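Local coordinates for protein rhizavidin (Rhizobium etli, PDB 3EW1) that binds biotin with high affinity as a dimeric member of the avidin family, at residues N95-T100 with T120-P125. Residues are numbered along the deposited sequence; the frame is centred on the assembly and turned at random.
Sequences NTEIVT and TFQYVP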
loop_
_atom_site.group_PDB
_atom_site.type_symbol
_atom_site.label_atom_id
_atom_site.label_comp_id
_atom_site.label_asym_id
_atom_site.label_seq_id
_atom_site.Cartn_x
_atom_site.Cartn_y
_atom_site.Cartn_z
ATOM N N ASN B 95 9.437 13.716 18.937
ATOM C CA ASN B 95 8.289 12.932 18.511
ATOM C C ASN B 95 8.626 12.268 17.183
ATOM O O ASN B 95 9.346 12.824 16.376
ATOM C CB ASN B 95 7.047 13.826 18.345
ATOM C CG ASN B 95 5.703 13.035 18.442
ATOM O OD1 ASN B 95 5.566 12.115 19.261
ATOM N ND2 ASN B 95 4.715 13.411 17.608
ATOM N N THR B 96 8.094 11.074 16.969
ATOM C CA THR B 96 8.213 10.394 15.689
ATOM C C THR B 96 7.182 10.960 14.688
ATOM O O THR B 96 6.070 11.309 15.073
ATOM C CB THR B 96 7.929 8.907 15.883
ATOM O OG1 THR B 96 8.680 8.461 17.025
ATOM C CG2 THR B 96 8.369 8.121 14.677
ATOM N N GLU B 97 7.564 11.056 13.420
ATOM C CA GLU B 97 6.633 11.501 12.363
ATOM C C GLU B 97 6.856 10.625 11.141
ATOM O O GLU B 97 7.940 10.042 10.964
ATOM C CB GLU B 97 6.790 12.999 12.011
ATOM C CG GLU B 97 8.164 13.391 11.463
ATOM C CD GLU B 97 8.324 14.898 11.129
ATOM O OE1 GLU B 97 9.418 15.255 10.609
ATOM O OE2 GLU B 97 7.389 15.718 11.386
ATOM N N ILE B 98 5.817 10.486 10.318
ATOM C CA ILE B 98 5.997 9.778 9.058
ATOM C C ILE B 98 5.792 10.769 7.941
ATOM O O ILE B 98 4.738 11.384 7.857
ATOM C CB ILE B 98 4.985 8.618 8.933
ATOM C CG1 ILE B 98 5.111 7.670 10.138
ATOM C CG2 ILE B 98 5.186 7.826 7.626
ATOM C CD1 ILE B 98 4.012 6.566 10.248
ATOM N N VAL B 99 6.809 10.951 7.114
ATOM C CA VAL B 99 6.782 11.895 6.010
ATOM C C VAL B 99 6.467 11.108 4.749
ATOM O O VAL B 99 7.167 10.130 4.415
ATOM C CB VAL B 99 8.148 12.621 5.840
ATOM C CG1 VAL B 99 8.121 13.537 4.608
ATOM C CG2 VAL B 99 8.496 13.449 7.089
ATOM N N THR B 100 5.398 11.515 4.061
ATOM C CA THR B 100 4.893 10.742 2.912
ATOM C C THR B 100 4.547 11.585 1.680
ATOM O O THR B 100 4.240 12.777 1.799
ATOM C CB THR B 100 3.584 9.963 3.261
ATOM O OG1 THR B 100 2.486 10.860 3.390
ATOM C CG2 THR B 100 3.701 9.075 4.480
ATOM N N THR B 120 2.251 14.580 6.238
ATOM C CA THR B 120 3.151 14.217 7.323
ATOM C C THR B 120 2.319 13.907 8.553
ATOM O O THR B 120 1.539 14.757 9.002
ATOM C CB THR B 120 4.154 15.368 7.630
ATOM O OG1 THR B 120 4.981 15.550 6.485
ATOM C CG2 THR B 120 5.053 15.050 8.870
ATOM N N PHE B 121 2.528 12.709 9.107
ATOM C CA PHE B 121 1.786 12.191 10.242
ATOM C C PHE B 121 2.613 12.324 11.513
ATOM O O PHE B 121 3.737 11.859 11.519
ATOM C CB PHE B 121 1.477 10.691 9.998
ATOM C CG PHE B 121 0.505 10.445 8.882
ATOM C CD1 PHE B 121 0.939 10.340 7.544
ATOM C CD2 PHE B 121 -0.840 10.388 9.138
ATOM C CE1 PHE B 121 0.022 10.105 6.482
ATOM C CE2 PHE B 121 -1.762 10.141 8.061
ATOM C CZ PHE B 121 -1.299 10.050 6.765
ATOM N N GLN B 122 2.019 12.877 12.580
ATOM C CA GLN B 122 2.668 12.921 13.892
ATOM C C GLN B 122 2.161 11.798 14.780
ATOM O O GLN B 122 0.946 11.500 14.790
ATOM C CB GLN B 122 2.343 14.248 14.601
ATOM C CG GLN B 122 2.740 15.447 13.812
ATOM C CD GLN B 122 4.222 15.524 13.507
ATOM O OE1 GLN B 122 5.068 15.217 14.349
ATOM N NE2 GLN B 122 4.545 15.942 12.296
ATOM N N TYR B 123 3.064 11.185 15.543
ATOM C CA TYR B 123 2.699 10.169 16.497
ATOM C C TYR B 123 1.790 10.782 17.553
ATOM O O TYR B 123 2.047 11.911 18.022
ATOM C CB TYR B 123 3.960 9.558 17.137
ATOM C CG TYR B 123 3.660 8.642 18.276
ATOM C CD1 TYR B 123 3.728 9.098 19.599
ATOM C CD2 TYR B 123 3.256 7.325 18.045
ATOM C CE1 TYR B 123 3.441 8.266 20.654
ATOM C CE2 TYR B 123 2.949 6.471 19.095
ATOM C CZ TYR B 123 3.031 6.948 20.407
ATOM O OH TYR B 123 2.737 6.085 21.476
ATOM N N VAL B 124 0.746 10.038 17.926
ATOM C CA VAL B 124 -0.218 10.432 18.951
ATOM C C VAL B 124 -0.153 9.449 20.127
ATOM O O VAL B 124 -0.450 8.277 19.965
ATOM C CB VAL B 124 -1.649 10.455 18.326
ATOM C CG1 VAL B 124 -2.726 10.645 19.382
ATOM C CG2 VAL B 124 -1.726 11.514 17.250
ATOM N N PRO B 125 0.230 9.925 21.339
ATOM C CA PRO B 125 0.316 9.046 22.508
ATOM C C PRO B 125 -1.065 8.554 22.946
ATOM O O PRO B 125 -2.049 9.276 22.781
ATOM C CB PRO B 125 0.910 9.959 23.599
ATOM C CG PRO B 125 1.417 11.167 22.874
ATOM C CD PRO B 125 0.593 11.318 21.659
HETATM O O HOH W 1 4.945 14.929 3.552
#
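Two antiparallel strands, 95-108 and 111-124, form the last hairpin of the avidin beta-barrel; 95-100 and 120-124 pair at the end of the hairpin far from its turn. Ile98 and Phe121 make the hydrogen-bonded pair: Ile98 N gives to Phe121 O at 2.8 Å, and Phe121 N returns a bond to Ile98 O. Two residues further along each strand, past the non-hydrogen-bonded pair Glu97 and Gln122, Tyr123 N reaches Thr96 O at 3.0 Å, but Tyr123 O is taken by a side chain. Asn95, with CG anti to its backbone N (chi1 -158°), brings ND2 to Tyr123 O at 3.1 Å, nearly straight and on a carbonyl lone pair.

On the face carrying Glu97, Val99, Thr120 and Gln122, the extended Glu97 runs beside Gln122, whose chain folds at chi2 (-60°) to bring its amide over. Gln122 NE2 gives to the anti lone pair of Glu97 OE2 at 3.0 Å, while Glu97 OE1 accepts a hydrogen bond from Gln90 NE2 of strand 78-92, so both carboxylate oxygens have a donor. Ile98 and Phe121 turn to the other face, against Met27; Phe121 also meets Trp85 edge-to-face and touches biotin-binding Asn21. Thr100 OG1 bonds to Asp119 O, and a water bridges the strands, donating to Thr100 O at 2.9 Å and hydrogen-bonded to Thr120 OG1 at 3.0 Å.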